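Local coordinates for protein 4-alpha-glucanotransferase (Corynebacterium glutamicum, PDB 5B68) that is an amylomaltase, or disproportionating enzyme, in which a TIM-barrel glucanotransferase domain is preceded by an N-terminal beta-sandwich domain, at residues K37-A41 / L42-L46; F133-P136 / G137-L141; N683-I687 / E688-E692. One frame throughout, in Å; residues are numbered along the deposited sequence.

Contact 1 (K37-A41 / L42-L46); sequences KILRA and LGVNL. With SO4 (sulfate ion), chain G.
Val44 N donates to Leu39 O at 2.9 Å and Gly43 N to Arg40 O at 2.8 Å, the paired bonds of a Schellman motif that ends the helix. Gly43 is its C-prime residue, with a positive phi of 89°, a backbone conformation that suits glycine. One residue earlier, Leu42 N still reaches Ile38 O over 3.0 Å, so the carbonyls of Ile38, Leu39 and Arg40 all have amide partners as the chain turns away. The Arg40 side chain reaches on past the turn: bent at chi3 (51°), it brings NH2 2.6 Å from Leu46 O, a weak bond because the N-H points poorly, while CG and CD lie against the Val44 and Leu46 carbonyl oxygens. Beyond it, Asn45 ND2 gives a nearly straight bond of 3.0 Å to O4 of a sulfate ion, probably from the crystallisation liquor, that Arg59, Gln60 and Arg67 also hold. On the apolar side, Leu39 and Val44 run alongside each other in the same direction, their CB atoms 4.1 Å apart, and Leu46 CD1 meets Leu39 CB. Leu39 rests on Leu7 and Leu10 of helix 5-13, Val44 and Leu46 on helix 54-69, and Ile38 on strand 467-472.

Contact 2 (F133-P136 / G137-L141); sequences FKIP and GDLPL
Pro136 and Leu139 meet obliquely across a short turn, the pyrrolidine ring offering CG to CD2 of the leucine at 4.0 Å. The leucine reaches back toward the proline: its CG stands anti to its own carbonyl carbon (chi1 -58°), and from there CG also lies 3.8 Å from Pro136 O. The other methyl of the same fork, Leu139 CD1, approaches Ile135 CD1 at 4.3 Å, so one branched end touches two successive residues of the incoming chain. Asp138 meets the neighbouring ring carbon. Its CG is set between the backbone N and the carbonyl carbon (chi1 68°), which brings OD1 to 3.6 Å from Pro136 CB; this is a van der Waals approach, and the charge of that carboxylate is met by a salt bridge to Arg109.

The backbone of the turn is held together through solvent. A water donates to Pro136 O over 2.8 Å and accepts from Leu139 N at 3.1 Å, bridging a carbonyl and an amide that have no direct bond to each other.

The turn belongs to the N-terminal beta sandwich, where it connects strand 126-134 with strand 142-150. Ile135 and Leu139 point their apolar ends onto Leu159 and Ile161 of strand 153-162, and Ile135 also packs on Phe87 of strand 86-92. The Pro136 side chain also touches Arg109, on strand 108-114.

Contact 3 (N683-I687 / E688-E692); sequences NSVLI and ESLRE
Ile687 O is gripped by two donors: Leu690 N, 3.1 Å away with a nearly straight N-H (167°), and a water at 2.8 Å. The same water accepts from Arg691 N and donates weakly to Glu688 O, tying three backbone groups of the turn. One step back, Ser689 N donates to Leu686 O at 3.0 Å. With the bond from Glu692 N to Ser689 O, these make three type I beta turns, the first two, 686-689 and 687-690, overlapping. A second water joins the incoming chain to the turn, donating to Ser684 O, accepting from Leu686 N at 2.8 Å and hydrogen-bonding Ser689 OG.

Beneath this polar network, Leu690 CD2 meets Val685 CG1 at 3.9 Å, the two side chains crossing at about a right angle, and Leu690 CG and CD1 lie against Ile687 O. Glu688, its chain folded at chi2 (87°), turns OE1 to within 3.7 Å of Leu686 CB. Helix 650-654 receives Val685 and Leu690, while helix 198-209 receives Ile687.

Backbone groups, Ser689 OG and two waters satisfy one another along the turn, while Val685, Ile687 and Leu690 pack against those helices. Both Glu688 carboxylate oxygens have hydrogen-bond partners, OE1 being bonded by the Thr190 amide, which would be expected to favour the charged form.

Overall arrangement
From the N terminus, contact 1 comes first, ending helix 32-41 and starting the loop toward helix 54-69; there helix 32-41 lies against strand 467-472 of a four-stranded antiparallel sheet. Contact 2 follows in the beta sandwich, turning the chain between strands 126-134 and 142-150, with its centre about 36 Å from that of contact 1. Contact 3 lies far later, in the loop between helices 650-654 and 694-702, next to helix 198-209. Its centre is about 54 Å from the centre of each of the others, across the centre of the chain from both. Each closes a local turn, and the three run in series, neither nesting nor crossing.

Contact 1 (K37-A41 / L42-L46)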
ATOM      1  N   LYS A  37     -13.777  22.708  -9.415  1.00 24.05           N
ATOM      2  CA  LYS A  37     -14.372  21.543  -8.721  1.00 24.67           C
ATOM      3  C   LYS A  37     -13.357  20.889  -7.749  1.00 22.66           C
ATOM      4  O   LYS A  37     -13.722  20.439  -6.693  1.00 23.17           O
ATOM      5  CB  LYS A  37     -14.857  20.487  -9.709  1.00 26.32           C
ATOM      6  CG  LYS A  37     -16.139  20.953 -10.361  1.00 28.18           C
ATOM      7  CD  LYS A  37     -16.516  20.097 -11.548  1.00 26.77           C
ATOM      8  CE  LYS A  37     -17.968  20.391 -11.929  1.00 28.91           C
ATOM      9  NZ  LYS A  37     -18.195  19.863 -13.323  1.00 31.85           N
ATOM     10  N   ILE A  38     -12.092  20.883  -8.117  1.00 22.65           N
ATOM     11  CA  ILE A  38     -11.067  20.329  -7.220  1.00 20.47           C
ATOM     12  C   ILE A  38     -10.856  21.298  -6.051  1.00 21.42           C
ATOM     13  O   ILE A  38     -10.807  20.852  -4.935  1.00 19.61           O
ATOM     14  CB  ILE A  38      -9.744  20.047  -7.950  1.00 21.62           C
ATOM     15  CG1 ILE A  38      -9.997  18.983  -9.023  1.00 21.89           C
ATOM     16  CG2 ILE A  38      -8.656  19.553  -6.955  1.00 20.86           C
ATOM     17  CD1 ILE A  38     -10.607  17.722  -8.494  1.00 21.57           C
ATOM     18  N   LEU A  39     -10.831  22.600  -6.295  1.00 21.57           N
ATOM     19  CA  LEU A  39     -10.764  23.564  -5.165  1.00 21.92           C
ATOM     20  C   LEU A  39     -11.927  23.403  -4.184  1.00 23.27           C
ATOM     21  O   LEU A  39     -11.733  23.389  -2.982  1.00 24.29           O
ATOM     22  CB  LEU A  39     -10.671  24.974  -5.686  1.00 23.44           C
ATOM     23  CG  LEU A  39      -9.299  25.262  -6.295  1.00 19.62           C
ATOM     24  CD1 LEU A  39      -9.312  26.520  -7.164  1.00 19.89           C
ATOM     25  CD2 LEU A  39      -8.252  25.483  -5.217  1.00 19.87           C
ATOM     26  N   ARG A  40     -13.121  23.230  -4.712  1.00 21.41           N
ATOM     27  CA  ARG A  40     -14.301  22.988  -3.874  1.00 26.90           C
ATOM     28  C   ARG A  40     -14.235  21.667  -3.116  1.00 24.23           C
ATOM     29  O   ARG A  40     -14.550  21.640  -1.890  1.00 24.51           O
ATOM     30  CB  ARG A  40     -15.556  23.060  -4.733  1.00 29.85           C
ATOM     31  CG  ARG A  40     -15.956  24.472  -5.164  1.00 35.11           C
ATOM     32  CD  ARG A  40     -17.151  24.504  -6.154  1.00 43.98           C
ATOM     33  NE  ARG A  40     -18.277  23.717  -5.675  1.00 51.41           N
ATOM     34  CZ  ARG A  40     -19.012  23.978  -4.582  1.00 68.93           C
ATOM     35  NH1 ARG A  40     -20.007  23.148  -4.266  1.00 83.86           N
ATOM     36  NH2 ARG A  40     -18.784  25.028  -3.784  1.00 67.05           N
ATOM     37  N   ALA A  41     -13.685  20.622  -3.778  1.00 22.70           N
ATOM     38  CA  ALA A  41     -13.437  19.342  -3.100  1.00 25.48           C
ATOM     39  C   ALA A  41     -12.450  19.517  -1.935  1.00 22.57           C
ATOM     40  O   ALA A  41     -12.499  18.810  -0.939  1.00 24.67           O
ATOM     41  CB  ALA A  41     -12.940  18.327  -4.123  1.00 25.13           C
ATOM     42  N   LEU A  42     -11.552  20.488  -2.053  1.00 20.26           N
ATOM     43  CA  LEU A  42     -10.606  20.805  -0.940  1.00 21.39           C
ATOM     44  C   LEU A  42     -11.212  21.741   0.076  1.00 24.27           C
ATOM     45  O   LEU A  42     -10.506  22.207   0.977  1.00 24.77           O
ATOM     46  CB  LEU A  42      -9.325  21.397  -1.535  1.00 21.37           C
ATOM     47  CG  LEU A  42      -8.495  20.452  -2.381  1.00 23.08           C
ATOM     48  CD1 LEU A  42      -7.324  21.233  -2.957  1.00 26.34           C
ATOM     49  CD2 LEU A  42      -8.073  19.168  -1.681  1.00 24.33           C
ATOM     50  N   GLY A  43     -12.505  22.035  -0.031  1.00 24.05           N
ATOM     51  CA  GLY A  43     -13.179  22.887   0.930  1.00 28.14           C
ATOM     52  C   GLY A  43     -13.136  24.400   0.608  1.00 27.75           C
ATOM     53  O   GLY A  43     -13.546  25.213   1.435  1.00 25.85           O
ATOM     54  N   VAL A  44     -12.702  24.787  -0.601  1.00 22.99           N
ATOM     55  CA  VAL A  44     -12.665  26.178  -0.930  1.00 23.50           C
ATOM     56  C   VAL A  44     -14.093  26.610  -1.302  1.00 26.88           C
ATOM     57  O   VAL A  44     -14.738  25.993  -2.165  1.00 27.07           O
ATOM     58  CB  VAL A  44     -11.652  26.501  -2.038  1.00 22.95           C
ATOM     59  CG1 VAL A  44     -11.628  27.993  -2.299  1.00 25.94           C
ATOM     60  CG2 VAL A  44     -10.213  25.991  -1.662  1.00 22.38           C
ATOM     61  N   ASN A  45     -14.583  27.619  -0.601  1.00 28.88           N
ATOM     62  CA  ASN A  45     -15.925  28.156  -0.837  1.00 27.64           C
ATOM     63  C   ASN A  45     -15.981  29.045  -2.130  1.00 30.69           C
ATOM     64  O   ASN A  45     -15.685  30.228  -2.089  1.00 33.88           O
ATOM     65  CB  ASN A  45     -16.340  28.920   0.417  1.00 33.25           C
ATOM     66  CG  ASN A  45     -17.760  29.451   0.345  1.00 41.26           C
ATOM     67  OD1 ASN A  45     -18.461  29.246  -0.625  1.00 45.08           O
ATOM     68  ND2 ASN A  45     -18.183  30.138   1.400  1.00 44.91           N
ATOM     69  N   LEU A  46     -16.327  28.407  -3.238  1.00 31.52           N
ATOM     70  CA  LEU A  46     -16.563  29.035  -4.518  1.00 33.98           C
ATOM     71  C   LEU A  46     -17.930  28.560  -4.929  1.00 47.74           C
ATOM     72  O   LEU A  46     -18.324  27.457  -4.595  1.00 48.33           O
ATOM     73  CB  LEU A  46     -15.584  28.547  -5.565  1.00 36.15           C
ATOM     74  CG  LEU A  46     -14.101  28.768  -5.356  1.00 34.96           C
ATOM     75  CD1 LEU A  46     -13.340  28.013  -6.425  1.00 39.10           C
ATOM     76  CD2 LEU A  46     -13.810  30.247  -5.422  1.00 38.09           C
TER
HETATM   77  S   SO4 G 806     -15.327  31.221   3.460  1.00 53.28           S
HETATM   78  O1  SO4 G 806     -14.073  30.444   3.353  1.00 63.73           O
HETATM   79  O2  SO4 G 806     -15.195  32.200   4.585  1.00 52.04           O
HETATM   80  O3  SO4 G 806     -15.568  32.005   2.234  1.00 47.74           O
HETATM   81  O4  SO4 G 806     -16.356  30.153   3.733  1.00 52.70           O

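Contact 2 (F133-P136 / G137-L141)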
ATOM      1  N   PHE A 133      11.011  30.779  15.164  1.00 19.82           N
ATOM      2  CA  PHE A 133      11.750  29.973  16.142  1.00 19.20           C
ATOM      3  C   PHE A 133      12.425  28.803  15.421  1.00 22.08           C
ATOM      4  O   PHE A 133      12.006  28.388  14.335  1.00 23.60           O
ATOM      5  CB  PHE A 133      10.879  29.449  17.273  1.00 20.79           C
ATOM      6  CG  PHE A 133      10.288  30.533  18.124  1.00 20.69           C
ATOM      7  CD1 PHE A 133       9.115  31.144  17.721  1.00 21.53           C
ATOM      8  CD2 PHE A 133      10.907  30.975  19.268  1.00 22.04           C
ATOM      9  CE1 PHE A 133       8.561  32.172  18.452  1.00 25.28           C
ATOM     10  CE2 PHE A 133      10.349  31.994  20.033  1.00 21.95           C
ATOM     11  CZ  PHE A 133       9.162  32.588  19.641  1.00 21.34           C
ATOM     12  N   LYS A 134      13.479  28.312  16.044  1.00 20.59           N
ATOM     13  CA  LYS A 134      14.365  27.319  15.503  1.00 23.57           C
ATOM     14  C   LYS A 134      14.388  26.144  16.431  1.00 20.59           C
ATOM     15  O   LYS A 134      14.615  26.256  17.651  1.00 23.33           O
ATOM     16  CB  LYS A 134      15.772  27.928  15.420  1.00 25.34           C
ATOM     17  CG  LYS A 134      16.737  27.186  14.570  1.00 31.26           C
ATOM     18  CD  LYS A 134      18.023  27.998  14.337  1.00 34.76           C
ATOM     19  CE  LYS A 134      18.685  28.461  15.622  1.00 38.73           C
ATOM     20  NZ  LYS A 134      19.921  29.285  15.359  1.00 45.63           N
ATOM     21  N   ILE A 135      14.138  24.963  15.894  1.00 22.05           N
ATOM     22  CA  ILE A 135      14.293  23.773  16.676  1.00 22.36           C
ATOM     23  C   ILE A 135      15.786  23.372  16.848  1.00 21.97           C
ATOM     24  O   ILE A 135      16.578  23.669  15.965  1.00 23.53           O
ATOM     25  CB  ILE A 135      13.474  22.569  16.147  1.00 21.42           C
ATOM     26  CG1 ILE A 135      14.002  22.072  14.797  1.00 22.26           C
ATOM     27  CG2 ILE A 135      12.015  22.950  15.978  1.00 22.70           C
ATOM     28  CD1 ILE A 135      13.272  20.787  14.354  1.00 20.08           C
ATOM     29  N   PRO A 136      16.093  22.673  17.930  1.00 25.39           N
ATOM     30  CA  PRO A 136      17.421  22.120  18.167  1.00 28.34           C
ATOM     31  C   PRO A 136      17.721  21.053  17.140  1.00 27.46           C
ATOM     32  O   PRO A 136      16.815  20.415  16.670  1.00 23.37           O
ATOM     33  CB  PRO A 136      17.303  21.464  19.537  1.00 27.73           C
ATOM     34  CG  PRO A 136      16.055  21.962  20.134  1.00 27.29           C
ATOM     35  CD  PRO A 136      15.163  22.361  19.015  1.00 25.37           C
ATOM     36  N   GLY A 137      18.993  20.888  16.814  1.00 28.37           N
ATOM     37  CA  GLY A 137      19.435  19.958  15.809  1.00 26.90           C
ATOM     38  C   GLY A 137      19.660  18.552  16.306  1.00 30.62           C
ATOM     39  O   GLY A 137      20.083  17.709  15.553  1.00 33.78           O
ATOM     40  N   ASP A 138      19.412  18.326  17.582  1.00 29.05           N
ATOM     41  CA  ASP A 138      19.668  17.043  18.221  1.00 31.86           C
ATOM     42  C   ASP A 138      18.445  16.344  18.809  1.00 30.61           C
ATOM     43  O   ASP A 138      18.565  15.621  19.769  1.00 31.39           O
ATOM     44  CB  ASP A 138      20.766  17.160  19.275  1.00 35.01           C
ATOM     45  CG  ASP A 138      20.346  17.972  20.468  1.00 36.79           C
ATOM     46  OD1 ASP A 138      19.312  18.638  20.406  1.00 36.81           O
ATOM     47  OD2 ASP A 138      21.064  17.943  21.473  1.00 37.72           O
ATOM     48  N   LEU A 139      17.266  16.602  18.271  1.00 24.95           N
ATOM     49  CA  LEU A 139      16.088  15.892  18.717  1.00 22.92           C
ATOM     50  C   LEU A 139      16.124  14.438  18.242  1.00 21.79           C
ATOM     51  O   LEU A 139      16.597  14.153  17.167  1.00 22.64           O
ATOM     52  CB  LEU A 139      14.826  16.574  18.202  1.00 24.23           C
ATOM     53  CG  LEU A 139      14.604  18.037  18.574  1.00 25.01           C
ATOM     54  CD1 LEU A 139      13.294  18.522  18.005  1.00 26.41           C
ATOM     55  CD2 LEU A 139      14.621  18.248  20.068  1.00 25.08           C
ATOM     56  N   PRO A 140      15.612  13.533  19.053  1.00 21.12           N
ATOM     57  CA  PRO A 140      15.505  12.128  18.649  1.00 23.70           C
ATOM     58  C   PRO A 140      14.438  12.000  17.583  1.00 24.29           C
ATOM     59  O   PRO A 140      13.530  12.849  17.504  1.00 23.51           O
ATOM     60  CB  PRO A 140      15.079  11.420  19.961  1.00 23.81           C
ATOM     61  CG  PRO A 140      14.395  12.450  20.755  1.00 25.79           C
ATOM     62  CD  PRO A 140      15.032  13.761  20.412  1.00 24.14           C
ATOM     63  N   LEU A 141      14.473  10.883  16.892  1.00 20.72           N
ATOM     64  CA  LEU A 141      13.382  10.490  15.990  1.00 20.94           C
ATOM     65  C   LEU A 141      12.097  10.393  16.750  1.00 23.46           C
ATOM     66  O   LEU A 141      12.126  10.074  17.908  1.00 26.85           O
ATOM     67  CB  LEU A 141      13.708   9.145  15.357  1.00 22.84           C
ATOM     68  CG  LEU A 141      14.961   9.077  14.488  1.00 23.83           C
ATOM     69  CD1 LEU A 141      15.050   7.684  13.859  1.00 25.89           C
ATOM     70  CD2 LEU A 141      14.942  10.064  13.376  1.00 25.29           C
TER
HETATM   71  O   HOH W   1      16.430  17.928  15.547  1.00 41.92           O

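Contact 3 (N683-I687 / E688-E692)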
ATOM      1  N   ASN A 683      -3.318 -28.419 -11.987  1.00 28.49           N
ATOM      2  CA  ASN A 683      -3.565 -29.050 -10.697  1.00 27.54           C
ATOM      3  C   ASN A 683      -3.161 -28.179  -9.495  1.00 25.76           C
ATOM      4  O   ASN A 683      -2.057 -27.634  -9.509  1.00 27.88           O
ATOM      5  CB  ASN A 683      -2.793 -30.337 -10.589  1.00 30.41           C
ATOM      6  CG  ASN A 683      -3.287 -31.358 -11.586  1.00 37.51           C
ATOM      7  OD1 ASN A 683      -4.491 -31.484 -11.801  1.00 37.29           O
ATOM      8  ND2 ASN A 683      -2.368 -31.967 -12.280  1.00 39.51           N
ATOM      9  N   SER A 684      -4.006 -28.170  -8.464  1.00 26.75           N
ATOM     10  CA  SER A 684      -3.690 -27.427  -7.226  1.00 26.28           C
ATOM     11  C   SER A 684      -2.341 -27.846  -6.637  1.00 27.17           C
ATOM     12  O   SER A 684      -2.045 -29.035  -6.495  1.00 26.89           O
ATOM     13  CB  SER A 684      -4.761 -27.654  -6.195  1.00 26.13           C
ATOM     14  OG  SER A 684      -4.412 -27.082  -4.948  1.00 26.53           O
ATOM     15  N   VAL A 685      -1.507 -26.878  -6.232  1.00 25.48           N
ATOM     16  CA  VAL A 685      -0.292 -27.214  -5.494  1.00 25.26           C
ATOM     17  C   VAL A 685      -0.444 -26.729  -4.058  1.00 25.90           C
ATOM     18  O   VAL A 685      -0.490 -25.500  -3.863  1.00 24.86           O
ATOM     19  CB  VAL A 685       0.939 -26.538  -6.136  1.00 29.28           C
ATOM     20  CG1 VAL A 685       2.192 -26.947  -5.366  1.00 33.62           C
ATOM     21  CG2 VAL A 685       1.012 -26.953  -7.620  1.00 26.12           C
ATOM     22  N   LEU A 686      -0.528 -27.653  -3.108  1.00 22.32           N
ATOM     23  CA  LEU A 686      -0.590 -27.307  -1.705  1.00 24.91           C
ATOM     24  C   LEU A 686       0.762 -26.894  -1.159  1.00 22.02           C
ATOM     25  O   LEU A 686       1.809 -27.372  -1.646  1.00 23.52           O
ATOM     26  CB  LEU A 686      -1.164 -28.394  -0.844  1.00 24.43           C
ATOM     27  CG  LEU A 686      -2.592 -28.887  -1.220  1.00 28.26           C
ATOM     28  CD1 LEU A 686      -2.997 -30.044  -0.292  1.00 33.79           C
ATOM     29  CD2 LEU A 686      -3.621 -27.770  -1.128  1.00 28.40           C
ATOM     30  N   ILE A 687       0.739 -26.165  -0.023  1.00 19.57           N
ATOM     31  CA  ILE A 687       2.032 -25.794   0.623  1.00 21.73           C
ATOM     32  C   ILE A 687       2.850 -27.045   0.946  1.00 25.01           C
ATOM     33  O   ILE A 687       4.088 -27.077   0.794  1.00 24.81           O
ATOM     34  CB  ILE A 687       1.821 -24.972   1.892  1.00 22.49           C
ATOM     35  CG1 ILE A 687       1.261 -23.634   1.497  1.00 23.11           C
ATOM     36  CG2 ILE A 687       3.130 -24.806   2.679  1.00 23.60           C
ATOM     37  CD1 ILE A 687       0.627 -22.829   2.626  1.00 25.36           C
ATOM     38  N   GLU A 688       2.146 -28.095   1.349  1.00 28.59           N
ATOM     39  CA  GLU A 688       2.772 -29.331   1.807  1.00 30.18           C
ATOM     40  C   GLU A 688       3.545 -30.021   0.695  1.00 29.31           C
ATOM     41  O   GLU A 688       4.495 -30.744   0.964  1.00 29.99           O
ATOM     42  CB  GLU A 688       1.737 -30.302   2.407  1.00 30.69           C
ATOM     43  CG  GLU A 688       1.312 -29.925   3.814  1.00 36.10           C
ATOM     44  CD  GLU A 688       0.164 -28.952   3.836  1.00 37.66           C
ATOM     45  OE1 GLU A 688      -0.306 -28.463   2.764  1.00 31.46           O
ATOM     46  OE2 GLU A 688      -0.272 -28.712   4.954  1.00 47.41           O
ATOM     47  N   SER A 689       3.125 -29.792  -0.530  1.00 26.41           N
ATOM     48  CA  SER A 689       3.724 -30.409  -1.674  1.00 30.37           C
ATOM     49  C   SER A 689       4.741 -29.593  -2.360  1.00 30.90           C
ATOM     50  O   SER A 689       5.242 -30.044  -3.404  1.00 28.62           O
ATOM     51  CB  SER A 689       2.668 -30.613  -2.733  1.00 30.16           C
ATOM     52  OG  SER A 689       1.728 -31.483  -2.223  1.00 33.09           O
ATOM     53  N   LEU A 690       4.957 -28.346  -1.935  1.00 27.52           N
ATOM     54  CA  LEU A 690       5.792 -27.463  -2.748  1.00 27.11           C
ATOM     55  C   LEU A 690       7.165 -28.001  -3.034  1.00 27.52           C
ATOM     56  O   LEU A 690       7.681 -27.874  -4.176  1.00 30.67           O
ATOM     57  CB  LEU A 690       5.969 -26.104  -2.056  1.00 26.47           C
ATOM     58  CG  LEU A 690       4.812 -25.133  -2.320  1.00 28.44           C
ATOM     59  CD1 LEU A 690       4.926 -23.936  -1.368  1.00 26.76           C
ATOM     60  CD2 LEU A 690       4.855 -24.558  -3.721  1.00 27.09           C
ATOM     61  N   ARG A 691       7.786 -28.509  -1.999  1.00 24.99           N
ATOM     62  CA  ARG A 691       9.141 -28.986  -2.074  1.00 28.38           C
ATOM     63  C   ARG A 691       9.242 -30.423  -2.592  1.00 33.00           C
ATOM     64  O   ARG A 691      10.323 -30.929  -2.638  1.00 35.91           O
ATOM     65  CB  ARG A 691       9.848 -28.846  -0.719  1.00 32.06           C
ATOM     66  CG  ARG A 691       9.958 -27.389  -0.356  1.00 34.71           C
ATOM     67  CD  ARG A 691      10.721 -27.108   0.922  1.00 35.43           C
ATOM     68  NE  ARG A 691      12.148 -27.147   0.692  1.00 36.66           N
ATOM     69  CZ  ARG A 691      12.898 -28.210   0.944  1.00 42.50           C
ATOM     70  NH1 ARG A 691      12.354 -29.333   1.468  1.00 36.90           N
ATOM     71  NH2 ARG A 691      14.210 -28.141   0.678  1.00 34.99           N
ATOM     72  N   GLU A 692       8.119 -31.049  -2.994  1.00 33.34           N
ATOM     73  CA  GLU A 692       8.115 -32.349  -3.613  1.00 37.53           C
ATOM     74  C   GLU A 692       8.301 -32.186  -5.107  1.00 38.16           C
ATOM     75  O   GLU A 692       8.546 -33.161  -5.755  1.00 37.17           O
ATOM     76  CB  GLU A 692       6.781 -33.099  -3.349  1.00 41.13           C
ATOM     77  CG  GLU A 692       6.608 -33.503  -1.901  1.00 47.11           C
ATOM     78  CD  GLU A 692       5.200 -33.987  -1.551  1.00 58.00           C
ATOM     79  OE1 GLU A 692       4.233 -33.802  -2.346  1.00 64.36           O
ATOM     80  OE2 GLU A 692       5.057 -34.540  -0.441  1.00 60.69           O
TER
HETATM   81  O   HOH W   2      -0.501 -30.321  -3.947  1.00 33.67           O
HETATM   82  O   HOH W   3       6.581 -28.329   0.820  1.00 31.42           O